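Local coordinates for protein L-asparaginase 1 (Escherichia coli, PDB 6NXC) that hydrolyses L-asparagine to L-aspartate and ammonium as a homotetrameric, allosterically regulated cytoplasmic enzyme, at residues Thr181-Ala186 / Asp190-Pro195; Glu279-Gly284 / Thr341-Met346; Ser25-Tyr30 / Lys96-Asp101. The protein carries 1 engineered substitution. One frame throughout, in Å; residues are numbered along the deposited sequence.

Contact 1. Residues Thr181-Ala186 / Asp190-Pro195. Engineered in segment 181-186: Ala-182 (natural residue Thr). With EDO (1,2-ethanediol), chain R.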
ATOM      1  N   THR B 181      11.437   6.207  12.690  1.00 13.34           N
ATOM      2  CA  THR B 181      11.270   6.799  11.350  1.00 13.63           C
ATOM      3  C   THR B 181      12.537   6.740  10.518  1.00 15.21           C
ATOM      4  O   THR B 181      13.697   6.667  11.054  1.00 16.83           O
ATOM      5  CB  THR B 181      10.862   8.254  11.335  1.00 19.21           C
ATOM      6  OG1 THR B 181      11.865   9.030  11.982  1.00 17.28           O
ATOM      7  CG2 THR B 181       9.537   8.458  11.970  1.00 20.40           C
ATOM      8  N   ALA B 182      12.321   6.811   9.211  1.00 14.97           N
ATOM      9  CA  ALA B 182      13.450   6.931   8.244  1.00 14.56           C
ATOM     10  C   ALA B 182      12.873   7.699   7.052  1.00 14.30           C
ATOM     11  O   ALA B 182      11.639   7.527   6.740  1.00 15.61           O
ATOM     12  CB  ALA B 182      13.986   5.603   7.819  1.00 16.62           C
ATOM     13  N   LYS B 183      13.696   8.498   6.406  1.00 15.58           N
ATOM     14  CA  LYS B 183      13.271   9.153   5.155  1.00 16.25           C
ATOM     15  C   LYS B 183      13.329   8.082   4.088  1.00 19.73           C
ATOM     16  O   LYS B 183      14.403   7.857   3.631  1.00 23.05           O
ATOM     17  CB  LYS B 183      14.123  10.334   4.711  1.00 16.39           C
ATOM     18  CG  LYS B 183      13.576  11.131   3.548  1.00 16.49           C
ATOM     19  CD  LYS B 183      14.389  12.429   3.372  1.00 19.45           C
ATOM     20  CE  LYS B 183      14.015  13.189   2.135  1.00 25.32           C
ATOM     21  NZ  LYS B 183      14.772  14.475   2.026  1.00 21.95           N
ATOM     22  N   ALA B 184      12.203   7.628   3.593  1.00 17.25           N
ATOM     23  CA  ALA B 184      12.142   6.455   2.695  1.00 18.54           C
ATOM     24  C   ALA B 184      11.904   6.917   1.262  1.00 17.87           C
ATOM     25  O   ALA B 184      12.212   6.157   0.331  1.00 19.39           O
ATOM     26  CB  ALA B 184      11.068   5.520   3.171  1.00 21.90           C
ATOM     27  N   HIS B 185      11.255   8.066   1.019  1.00 16.69           N
ATOM     28  CA  HIS B 185      10.847   8.464  -0.348  1.00 15.10           C
ATOM     29  C   HIS B 185      11.458   9.834  -0.612  1.00 18.79           C
ATOM     30  O   HIS B 185      10.843  10.779  -0.175  1.00 18.51           O
ATOM     31  CB  HIS B 185       9.291   8.390  -0.520  1.00 19.72           C
ATOM     32  CG  HIS B 185       8.742   7.047  -0.161  1.00 25.89           C
ATOM     33  ND1 HIS B 185       9.116   5.882  -0.831  1.00 26.26           N
ATOM     34  CD2 HIS B 185       7.986   6.662   0.890  1.00 28.56           C
ATOM     35  CE1 HIS B 185       8.579   4.827  -0.242  1.00 30.49           C
ATOM     36  NE2 HIS B 185       7.827   5.269   0.822  1.00 27.36           N
ATOM     37  N   ALA B 186      12.531   9.953  -1.411  1.00 15.66           N
ATOM     38  CA  ALA B 186      13.262  11.233  -1.476  1.00 16.45           C
ATOM     39  C   ALA B 186      12.420  12.263  -2.212  1.00 16.29           C
ATOM     40  O   ALA B 186      12.641  13.445  -1.954  1.00 15.72           O
ATOM     41  CB  ALA B 186      14.561  11.022  -2.196  1.00 15.37           C
ATOM     42  N   ASP B 190       4.958  11.945   0.879  1.00 15.32           N
ATOM     43  CA  ASP B 190       5.047  10.902   1.985  1.00 19.71           C
ATOM     44  C   ASP B 190       6.529  10.535   2.179  1.00 17.92           C
ATOM     45  O   ASP B 190       6.881   9.392   2.043  1.00 20.98           O
ATOM     46  CB  ASP B 190       4.216   9.682   1.539  1.00 22.53           C
ATOM     47  CG  ASP B 190       4.698   9.042   0.230  1.00 29.12           C
ATOM     48  OD1 ASP B 190       5.392   9.718  -0.602  1.00 26.43           O
ATOM     49  OD2 ASP B 190       4.446   7.844   0.029  1.00 34.66           O
ATOM     50  N   ALA B 191       7.404  11.454   2.506  1.00 14.20           N
ATOM     51  CA  ALA B 191       8.866  11.219   2.481  1.00 16.41           C
ATOM     52  C   ALA B 191       9.248  10.191   3.529  1.00 18.35           C
ATOM     53  O   ALA B 191      10.237   9.496   3.415  1.00 18.13           O
ATOM     54  CB  ALA B 191       9.475  12.566   2.771  1.00 19.59           C
ATOM     55  N   PHE B 192       8.514  10.198   4.660  1.00 16.16           N
ATOM     56  CA  PHE B 192       8.989   9.416   5.845  1.00 14.58           C
ATOM     57  C   PHE B 192       8.167   8.121   5.956  1.00 14.12           C
ATOM     58  O   PHE B 192       6.949   8.158   5.769  1.00 18.33           O
ATOM     59  CB  PHE B 192       8.882  10.290   7.084  1.00 13.72           C
ATOM     60  CG  PHE B 192       9.953  11.365   7.104  1.00 13.01           C
ATOM     61  CD1 PHE B 192      11.230  11.036   7.463  1.00 14.49           C
ATOM     62  CD2 PHE B 192       9.694  12.616   6.624  1.00 15.40           C
ATOM     63  CE1 PHE B 192      12.275  11.953   7.458  1.00 12.85           C
ATOM     64  CE2 PHE B 192      10.743  13.511   6.510  1.00 14.18           C
ATOM     65  CZ  PHE B 192      12.027  13.165   6.882  1.00 13.38           C
ATOM     66  N   ALA B 193       8.773   7.091   6.514  1.00 14.40           N
ATOM     67  CA  ALA B 193       8.021   5.935   6.977  1.00 17.26           C
ATOM     68  C   ALA B 193       8.522   5.506   8.350  1.00 15.06           C
ATOM     69  O   ALA B 193       9.628   5.939   8.783  1.00 17.52           O
ATOM     70  CB  ALA B 193       8.206   4.885   5.948  1.00 18.66           C
ATOM     71  N   SER B 194       7.759   4.607   8.922  1.00 15.04           N
ATOM     72  CA  SER B 194       8.021   3.943  10.210  1.00 14.44           C
ATOM     73  C   SER B 194       7.915   2.442   9.912  1.00 16.27           C
ATOM     74  O   SER B 194       6.892   1.853  10.053  1.00 15.35           O
ATOM     75  CB  SER B 194       6.990   4.420  11.144  1.00 17.81           C
ATOM     76  OG  SER B 194       7.184   3.764  12.326  1.00 19.97           O
ATOM     77  N   PRO B 195       8.938   1.812   9.340  1.00 18.50           N
ATOM     78  CA  PRO B 195       8.748   0.542   8.690  1.00 21.09           C
ATOM     79  C   PRO B 195       8.417  -0.599   9.639  1.00 19.16           C
ATOM     80  O   PRO B 195       7.774  -1.555   9.196  1.00 18.31           O
ATOM     81  CB  PRO B 195      10.056   0.268   7.905  1.00 22.66           C
ATOM     82  CG  PRO B 195      10.976   1.374   8.190  1.00 25.67           C
ATOM     83  CD  PRO B 195      10.274   2.377   9.092  1.00 19.51           C
TER
HETATM   84  C1  EDO R9105      14.585  15.948  -1.068  1.00 32.56           C
HETATM   85  O1  EDO R9105      14.492  14.645  -0.549  1.00 25.50           O
HETATM   86  C2  EDO R9105      15.771  16.786  -0.633  1.00 35.81           C
HETATM   87  O2  EDO R9105      17.074  16.095  -0.475  1.00 25.38           O
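Ala-191 O is gripped by two successive amides, a worked example of one acceptor serving two donors where the paired strands give way to the turn. Ala-184 N donates at 2.7 Å to Ala-191 O nearly head-on, whereas His-185 N reaches the same Ala-191 O from the side at 3.0 Å, tilted 32° from the carbonyl plane. Strands 182-183 and 192-193 form a two-stranded antiparallel beta hairpin, in which Ala-182 and Ala-193 are a hydrogen-bonded pair, Ala-182 N to Ala-193 O and Ala-193 N to Ala-182 O both 2.9 Å. Ala-182, engineered from threonine, belongs to the allosteric pocket and touches the asparagine bound there.

Lys-183 and Phe-192 make the adjoining non-hydrogen-bonded pair. With CG anti to the carbonyl carbon (chi1 -73°), the Phe-192 ring comes alongside the lysine stem, CE1 lying 3.7 Å from Lys-183 CB, while Lys-183 CG sits over one ring face. The extended lysine chain leads away to the substrate site, where NZ makes a salt bridge to Asp-112 and a hydrogen bond to Thr-111. Lys-183 NZ also donates at 2.6 Å to O1 of an ethanediol, probably from the crystallisation liquor, that in turn donates to Ala-186 O. Ala-184 CB meets Ala-193 CB away from the face that carries Lys-183 and Phe-192. His-185 turns its CD2 edge to Asp-190 O at 3.2 Å, and its ND1 is hydrogen-bonded to Ser-295 OG of the second subunit.

Phe-192 packs on Leu-169 and meets Phe-171 edge-to-face, both on strand 167-171, with Met-114 of helix 114-124 also against it.

Contact 2. Residues Glu279-Gly284 / Thr341-Met346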
ATOM      1  N   GLU B 279      38.244  -9.345  16.782  1.00 30.41           N
ATOM      2  CA  GLU B 279      39.356  -8.453  17.240  1.00 37.58           C
ATOM      3  C   GLU B 279      38.693  -7.153  17.737  1.00 30.03           C
ATOM      4  O   GLU B 279      39.136  -6.563  18.713  1.00 29.83           O
ATOM      5  CB  GLU B 279      40.340  -8.212  16.087  1.00 39.68           C
ATOM      6  CG  GLU B 279      41.505  -7.295  16.480  1.00 52.58           C
ATOM      7  CD  GLU B 279      42.508  -6.881  15.406  1.00 59.83           C
ATOM      8  OE1 GLU B 279      42.643  -7.598  14.376  1.00 71.15           O
ATOM      9  OE2 GLU B 279      43.188  -5.836  15.617  1.00 83.29           O
ATOM     10  N   ALA B 280      37.696  -6.660  17.014  1.00 27.22           N
ATOM     11  CA  ALA B 280      37.130  -5.331  17.329  1.00 25.38           C
ATOM     12  C   ALA B 280      36.469  -5.440  18.686  1.00 22.39           C
ATOM     13  O   ALA B 280      36.694  -4.584  19.579  1.00 28.14           O
ATOM     14  CB  ALA B 280      36.240  -4.898  16.172  1.00 32.02           C
ATOM     15  N   SER B 281      35.672  -6.487  18.954  1.00 22.78           N
ATOM     16  CA  SER B 281      34.954  -6.601  20.215  1.00 23.33           C
ATOM     17  C   SER B 281      35.951  -6.856  21.366  1.00 34.96           C
ATOM     18  O   SER B 281      35.758  -6.294  22.481  1.00 32.48           O
ATOM     19  CB  SER B 281      33.850  -7.582  20.110  1.00 36.35           C
ATOM     20  OG  SER B 281      32.789  -7.013  19.267  1.00 30.97           O
ATOM     21  N   ASP B 282      37.004  -7.627  21.090  1.00 32.34           N
ATOM     22  CA  ASP B 282      38.167  -7.794  22.020  1.00 37.02           C
ATOM     23  C   ASP B 282      38.683  -6.420  22.487  1.00 32.80           C
ATOM     24  O   ASP B 282      38.993  -6.300  23.657  1.00 42.69           O
ATOM     25  CB  ASP B 282      39.252  -8.672  21.368  1.00 36.63           C
ATOM     26  CG  ASP B 282      38.841 -10.149  21.276  1.00 45.32           C
ATOM     27  OD1 ASP B 282      37.813 -10.499  21.914  1.00 42.87           O
ATOM     28  OD2 ASP B 282      39.546 -10.958  20.542  1.00 37.63           O
ATOM     29  N   ARG B 283      38.868  -5.465  21.585  1.00 34.36           N
ATOM     30  CA  ARG B 283      39.412  -4.132  21.897  1.00 31.13           C
ATOM     31  C   ARG B 283      38.370  -3.180  22.441  1.00 34.43           C
ATOM     32  O   ARG B 283      38.745  -2.007  22.614  1.00 42.58           O
ATOM     33  CB  ARG B 283      40.034  -3.488  20.667  1.00 36.91           C
ATOM     34  CG  ARG B 283      41.331  -4.139  20.234  1.00 45.46           C
ATOM     35  CD  ARG B 283      41.569  -3.830  18.776  1.00 53.24           C
ATOM     36  NE  ARG B 283      42.964  -3.573  18.439  1.00 56.17           N
ATOM     37  CZ  ARG B 283      43.899  -4.494  18.228  1.00 61.97           C
ATOM     38  NH1 ARG B 283      43.635  -5.785  18.364  1.00 59.41           N
ATOM     39  NH2 ARG B 283      45.126  -4.108  17.908  1.00 72.31           N
ATOM     40  N   GLY B 284      37.156  -3.633  22.760  1.00 29.71           N
ATOM     41  CA  GLY B 284      36.166  -2.830  23.492  1.00 31.22           C
ATOM     42  C   GLY B 284      35.228  -2.095  22.535  1.00 30.28           C
ATOM     43  O   GLY B 284      34.355  -1.314  23.016  1.00 30.24           O
ATOM     44  N   THR B 341      27.867  -2.903  29.757  1.00 25.61           N
ATOM     45  CA  THR B 341      26.540  -2.314  29.995  1.00 23.59           C
ATOM     46  C   THR B 341      26.023  -1.692  28.695  1.00 23.84           C
ATOM     47  O   THR B 341      24.816  -1.778  28.482  1.00 24.17           O
ATOM     48  CB  THR B 341      26.540  -1.247  31.092  1.00 28.82           C
ATOM     49  OG1 THR B 341      27.005  -1.844  32.306  1.00 32.06           O
ATOM     50  CG2 THR B 341      25.171  -0.668  31.303  1.00 27.10           C
ATOM     51  N   ILE B 342      26.892  -1.040  27.934  1.00 22.57           N
ATOM     52  CA  ILE B 342      26.460  -0.515  26.592  1.00 24.62           C
ATOM     53  C   ILE B 342      25.957  -1.653  25.684  1.00 24.15           C
ATOM     54  O   ILE B 342      24.884  -1.483  24.997  1.00 23.44           O
ATOM     55  CB  ILE B 342      27.572   0.325  25.952  1.00 20.64           C
ATOM     56  CG1 ILE B 342      27.802   1.547  26.845  1.00 23.74           C
ATOM     57  CG2 ILE B 342      27.163   0.721  24.571  1.00 20.24           C
ATOM     58  CD1 ILE B 342      29.024   2.323  26.495  1.00 23.50           C
ATOM     59  N   ARG B 343      26.669  -2.781  25.661  1.00 25.09           N
ATOM     60  CA  ARG B 343      26.320  -3.899  24.777  1.00 27.25           C
ATOM     61  C   ARG B 343      24.950  -4.372  25.192  1.00 29.24           C
ATOM     62  O   ARG B 343      24.150  -4.750  24.312  1.00 28.44           O
ATOM     63  CB  ARG B 343      27.372  -5.026  24.782  1.00 24.08           C
ATOM     64  CG  ARG B 343      28.670  -4.674  24.057  1.00 26.75           C
ATOM     65  CD  ARG B 343      29.795  -5.713  24.254  1.00 26.74           C
ATOM     66  NE  ARG B 343      30.918  -5.345  23.393  1.00 29.00           N
ATOM     67  CZ  ARG B 343      32.210  -5.482  23.702  1.00 31.93           C
ATOM     68  NH1 ARG B 343      32.580  -6.096  24.814  1.00 31.83           N
ATOM     69  NH2 ARG B 343      33.152  -5.134  22.839  1.00 29.93           N
ATOM     70  N   LYS B 344      24.721  -4.509  26.502  1.00 27.63           N
ATOM     71  CA  LYS B 344      23.430  -5.066  26.961  1.00 24.20           C
ATOM     72  C   LYS B 344      22.305  -4.078  26.589  1.00 28.68           C
ATOM     73  O   LYS B 344      21.212  -4.503  26.229  1.00 22.68           O
ATOM     74  CB  LYS B 344      23.492  -5.320  28.476  1.00 31.41           C
ATOM     75  CG  LYS B 344      22.152  -5.359  29.188  1.00 43.58           C
ATOM     76  CD  LYS B 344      22.194  -6.101  30.541  1.00 49.69           C
ATOM     77  CE  LYS B 344      20.954  -6.937  30.788  1.00 53.73           C
ATOM     78  NZ  LYS B 344      20.891  -7.390  32.198  1.00 67.36           N
ATOM     79  N   ALA B 345      22.535  -2.796  26.792  1.00 18.74           N
ATOM     80  CA  ALA B 345      21.518  -1.739  26.635  1.00 19.76           C
ATOM     81  C   ALA B 345      21.179  -1.619  25.139  1.00 19.71           C
ATOM     82  O   ALA B 345      19.987  -1.285  24.829  1.00 21.86           O
ATOM     83  CB  ALA B 345      22.024  -0.387  27.117  1.00 21.50           C
ATOM     84  N   MET B 346      22.111  -1.933  24.270  1.00 21.40           N
ATOM     85  CA  MET B 346      21.841  -1.760  22.827  1.00 22.22           C
ATOM     86  C   MET B 346      20.718  -2.727  22.407  1.00 22.64           C
ATOM     87  O   MET B 346      19.953  -2.365  21.533  1.00 23.72           O
ATOM     88  CB  MET B 346      23.099  -1.969  21.968  1.00 22.55           C
ATOM     89  CG  MET B 346      23.968  -0.776  21.942  1.00 23.57           C
ATOM     90  SD  MET B 346      23.151   0.741  21.394  1.00 23.81           S
ATOM     91  CE  MET B 346      22.857   0.326  19.669  1.00 20.88           C
TER
HETATM   92  O   HOH W   1      30.384  -5.897  20.371  1.00 22.52           O
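Gly-284 and Arg-343 have the closest CA atoms of the two segments, yet these stand 10.0 Å apart, so the backbones of helix 271-282 and helix 339-346 do not meet and one long side chain spans the interval. That side chain is Arg-343. Its CG is anti to the carbonyl carbon (chi1 -73°) and the chain then runs extended from CG to NE, which carries the guanidinium to the last turn of the other helix. There Arg-343 NH2 donates to Ser-281 O at 2.9 Å, arriving in the carbonyl plane on a lone pair. The bond is bent, 139° at the hydrogen, and the oxygen lies somewhat out of the guanidinium plane. Arg-343 NH2 also brushes Ser-281 CB at 3.7 Å, and the same NH2 donates to Ile-285 O, its strongest polar partner, just beyond the segment.

The carbonyl that Arg-343 reaches belongs to the C-terminal turn of a helix closed by a Schellman motif. Gly-284, with its positive phi of 93°, is the C-prime residue: Gly-284 N returns to Ser-281 O at 3.0 Å, and Ile-285 N to Ala-280 O. Ser-281 O therefore accepts from two donors, the motif's own amide and the arginine. The positive guanidinium of Arg-343 is likely to be stabilised by the partial negative charge at this helix end.

A second, looser link runs through water. Ser-281 OG, lying beside its own backbone N, is 2.9 Å from a water that accepts a weak bond from Arg-343 NE. Behind this surface bridge, Ser-281 leans on Val-287 and Ile-342 on Val-286, both in strand 286-291 of the parallel sheet of the C-terminal domain.

Contact 3. Residues Ser25-Tyr30 / Lys96-Asp101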
ATOM      1  N   SER B  25       0.309  27.300  24.301  1.00 17.92           N
ATOM      2  CA  SER B  25       1.427  28.065  23.752  1.00 16.14           C
ATOM      3  C   SER B  25       2.479  27.065  23.320  1.00 17.70           C
ATOM      4  O   SER B  25       3.040  26.376  24.199  1.00 16.53           O
ATOM      5  CB  SER B  25       1.851  29.011  24.834  1.00 23.69           C
ATOM      6  OG  SER B  25       2.830  29.869  24.353  1.00 28.55           O
ATOM      7  N   ILE B  26       2.793  27.075  22.050  1.00 16.99           N
ATOM      8  CA  ILE B  26       3.760  26.118  21.462  1.00 15.87           C
ATOM      9  C   ILE B  26       5.026  26.877  21.050  1.00 17.42           C
ATOM     10  O   ILE B  26       4.994  27.989  20.466  1.00 17.84           O
ATOM     11  CB  ILE B  26       3.129  25.362  20.298  1.00 18.44           C
ATOM     12  CG1 ILE B  26       1.757  24.720  20.611  1.00 19.92           C
ATOM     13  CG2 ILE B  26       4.110  24.356  19.718  1.00 21.66           C
ATOM     14  CD1 ILE B  26       1.802  23.760  21.776  1.00 20.24           C
ATOM     15  N   TYR B  27       6.138  26.317  21.409  1.00 17.43           N
ATOM     16  CA  TYR B  27       7.455  26.847  21.009  1.00 17.15           C
ATOM     17  C   TYR B  27       7.901  26.182  19.706  1.00 16.24           C
ATOM     18  O   TYR B  27       7.974  24.906  19.625  1.00 16.31           O
ATOM     19  CB  TYR B  27       8.468  26.566  22.104  1.00 18.26           C
ATOM     20  CG  TYR B  27       9.855  27.135  21.886  1.00 19.85           C
ATOM     21  CD1 TYR B  27      10.106  28.483  22.172  1.00 23.01           C
ATOM     22  CD2 TYR B  27      10.930  26.345  21.493  1.00 22.51           C
ATOM     23  CE1 TYR B  27      11.368  29.030  22.052  1.00 26.23           C
ATOM     24  CE2 TYR B  27      12.214  26.897  21.345  1.00 20.53           C
ATOM     25  CZ  TYR B  27      12.428  28.233  21.654  1.00 27.80           C
ATOM     26  OH  TYR B  27      13.681  28.781  21.608  1.00 29.07           O
ATOM     27  N   VAL B  28       8.321  27.010  18.744  1.00 15.82           N
ATOM     28  CA  VAL B  28       8.778  26.443  17.440  1.00 14.33           C
ATOM     29  C   VAL B  28      10.284  26.801  17.318  1.00 16.57           C
ATOM     30  O   VAL B  28      10.594  27.984  17.231  1.00 18.38           O
ATOM     31  CB  VAL B  28       7.982  27.058  16.314  1.00 18.31           C
ATOM     32  CG1 VAL B  28       8.442  26.451  14.954  1.00 19.73           C
ATOM     33  CG2 VAL B  28       6.495  26.873  16.457  1.00 18.17           C
ATOM     34  N   ALA B  29      11.096  25.769  17.249  1.00 15.79           N
ATOM     35  CA  ALA B  29      12.561  25.813  17.023  1.00 15.73           C
ATOM     36  C   ALA B  29      12.741  25.747  15.514  1.00 16.85           C
ATOM     37  O   ALA B  29      12.647  24.671  14.927  1.00 16.02           O
ATOM     38  CB  ALA B  29      13.232  24.725  17.809  1.00 18.99           C
ATOM     39  N   TYR B  30      12.951  26.907  14.897  1.00 17.75           N
ATOM     40  CA  TYR B  30      13.222  26.993  13.457  1.00 16.19           C
ATOM     41  C   TYR B  30      14.746  26.712  13.250  1.00 16.68           C
ATOM     42  O   TYR B  30      15.510  27.622  13.285  1.00 15.91           O
ATOM     43  CB  TYR B  30      12.695  28.315  12.951  1.00 21.15           C
ATOM     44  CG  TYR B  30      12.936  28.517  11.472  1.00 18.20           C
ATOM     45  CD1 TYR B  30      13.097  27.475  10.626  1.00 17.65           C
ATOM     46  CD2 TYR B  30      13.089  29.807  10.997  1.00 22.46           C
ATOM     47  CE1 TYR B  30      13.328  27.691   9.267  1.00 24.17           C
ATOM     48  CE2 TYR B  30      13.318  30.046   9.654  1.00 22.41           C
ATOM     49  CZ  TYR B  30      13.395  28.992   8.787  1.00 24.81           C
ATOM     50  OH  TYR B  30      13.685  29.235   7.467  1.00 32.39           O
ATOM     51  N   LYS B  96      15.130  22.352  26.702  1.00 17.87           N
ATOM     52  CA  LYS B  96      15.261  22.339  28.181  1.00 17.54           C
ATOM     53  C   LYS B  96      15.161  23.779  28.670  1.00 16.82           C
ATOM     54  O   LYS B  96      14.415  24.033  29.624  1.00 16.25           O
ATOM     55  CB  LYS B  96      16.605  21.732  28.598  1.00 20.23           C
ATOM     56  CG  LYS B  96      16.967  21.829  30.100  1.00 23.67           C
ATOM     57  CD  LYS B  96      16.006  21.136  30.988  1.00 25.86           C
ATOM     58  CE  LYS B  96      16.297  21.223  32.475  1.00 33.82           C
ATOM     59  NZ  LYS B  96      15.092  20.815  33.272  1.00 36.48           N
ATOM     60  N   ALA B  97      15.785  24.715  27.954  1.00 17.19           N
ATOM     61  CA  ALA B  97      15.743  26.174  28.249  1.00 16.80           C
ATOM     62  C   ALA B  97      14.329  26.695  28.296  1.00 20.40           C
ATOM     63  O   ALA B  97      14.065  27.571  29.165  1.00 22.16           O
ATOM     64  CB  ALA B  97      16.569  26.968  27.292  1.00 20.06           C
ATOM     65  N   HIS B  98      13.431  26.183  27.468  1.00 18.22           N
ATOM     66  CA  HIS B  98      12.081  26.742  27.325  1.00 19.64           C
ATOM     67  C   HIS B  98      11.040  25.779  27.886  1.00 18.49           C
ATOM     68  O   HIS B  98       9.840  26.091  27.753  1.00 18.20           O
ATOM     69  CB  HIS B  98      11.860  27.110  25.873  1.00 23.15           C
ATOM     70  CG  HIS B  98      12.818  28.185  25.466  1.00 28.76           C
ATOM     71  ND1 HIS B  98      14.107  27.869  24.932  1.00 26.85           N
ATOM     72  CD2 HIS B  98      12.784  29.536  25.598  1.00 29.83           C
ATOM     73  CE1 HIS B  98      14.710  29.003  24.583  1.00 27.06           C
ATOM     74  NE2 HIS B  98      13.991  30.016  25.048  1.00 26.16           N
ATOM     75  N   TYR B  99      11.435  24.669  28.446  1.00 18.38           N
ATOM     76  CA  TYR B  99      10.499  23.570  28.796  1.00 16.79           C
ATOM     77  C   TYR B  99       9.383  24.038  29.689  1.00 17.80           C
ATOM     78  O   TYR B  99       8.222  23.682  29.442  1.00 15.24           O
ATOM     79  CB  TYR B  99      11.220  22.450  29.490  1.00 16.79           C
ATOM     80  CG  TYR B  99      10.400  21.203  29.738  1.00 15.32           C
ATOM     81  CD1 TYR B  99       9.889  20.412  28.727  1.00 17.45           C
ATOM     82  CD2 TYR B  99      10.084  20.811  31.050  1.00 14.36           C
ATOM     83  CE1 TYR B  99       9.212  19.256  28.985  1.00 17.64           C
ATOM     84  CE2 TYR B  99       9.420  19.640  31.308  1.00 16.73           C
ATOM     85  CZ  TYR B  99       8.973  18.828  30.287  1.00 19.39           C
ATOM     86  OH  TYR B  99       8.352  17.675  30.602  1.00 20.42           O
ATOM     87  N   ASP B 100       9.736  24.730  30.789  1.00 20.39           N
ATOM     88  CA  ASP B 100       8.666  25.143  31.756  1.00 22.26           C
ATOM     89  C   ASP B 100       7.748  26.208  31.200  1.00 23.30           C
ATOM     90  O   ASP B 100       6.612  26.358  31.761  1.00 27.07           O
ATOM     91  CB  ASP B 100       9.269  25.588  33.097  1.00 24.35           C
ATOM     92  CG  ASP B 100       9.893  24.416  33.849  1.00 27.30           C
ATOM     93  OD1 ASP B 100       9.518  23.261  33.597  1.00 28.99           O
ATOM     94  OD2 ASP B 100      10.750  24.671  34.687  1.00 34.50           O
ATOM     95  N   ASP B 101       8.128  26.916  30.146  1.00 18.36           N
ATOM     96  CA  ASP B 101       7.415  28.116  29.645  1.00 21.78           C
ATOM     97  C   ASP B 101       6.356  27.821  28.568  1.00 21.39           C
ATOM     98  O   ASP B 101       5.581  28.724  28.225  1.00 19.68           O
ATOM     99  CB  ASP B 101       8.448  29.153  29.171  1.00 25.40           C
ATOM    100  CG  ASP B 101       9.400  29.553  30.300  1.00 33.46           C
ATOM    101  OD1 ASP B 101       8.927  29.652  31.444  1.00 38.48           O
ATOM    102  OD2 ASP B 101      10.591  29.621  30.047  1.00 48.60           O
TER
HETATM  103  O   HOH W   2       4.369  30.653  26.522  1.00 30.45           O
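Tyr-27 has CG anti to its backbone nitrogen (chi1 -176°), and His-98 has CG anti to its carbonyl carbon (chi1 -63°); these two settings, one on a strand and one on the C-terminal part of helix 85-98, lay the rings against each other. They form an offset stack with centroids 4.4 Å apart and planes only 18° from parallel. The slip is such that the phenol oxygen, not the middle of the phenol ring, lies over the imidazole: Tyr-27 OH is 3.2 Å from His-98 CE1. In return, His-98 CB sits over the phenol face, 4.2 Å from the Tyr-27 centroid, as a CH-pi contact.

In the mixed sheet of the N-terminal domain, strand 68-78, helix 85-98 and strand 104-108 form a beta-alpha-beta crossover whose two strands lie on either side of strand 25-32, so the helix passes over that strand. Asp-94, one turn earlier in the helix, fixes both rings: its side chain bonds Tyr-27 OH and its backbone carbonyl takes His-98 ND1. With an alanine here instead of His-98, the Tyr-27 ring is likely to lose its stacking partner and the Asp-94 carbonyl its bond from the imidazole.

Further along, a water bridges the segments, donating to Asp-101 O at 2.8 Å and lying 2.8 Å from Ser-25 OG.

Along the chain the three contacts come in series: contact 3 closes before contact 1 opens, and contact 1 closes before contact 2. Contacts 3 and 1 belong to the N-terminal domain, the former on its mixed sheet and the latter in a separate two-stranded hairpin, their centres about 26 Å apart. Contact 2 lies in the C-terminal domain, beside the four-stranded parallel sheet, about 30 Å from contact 1 and 37 Å from contact 3, centre to centre. None touches another. Contact 1 alone borders the substrate and allosteric sites and a second subunit; contact 2 joins two helices of the C-terminal domain and contact 3 sets helix 85-98 on strand 25-32, both away from the annotated sites.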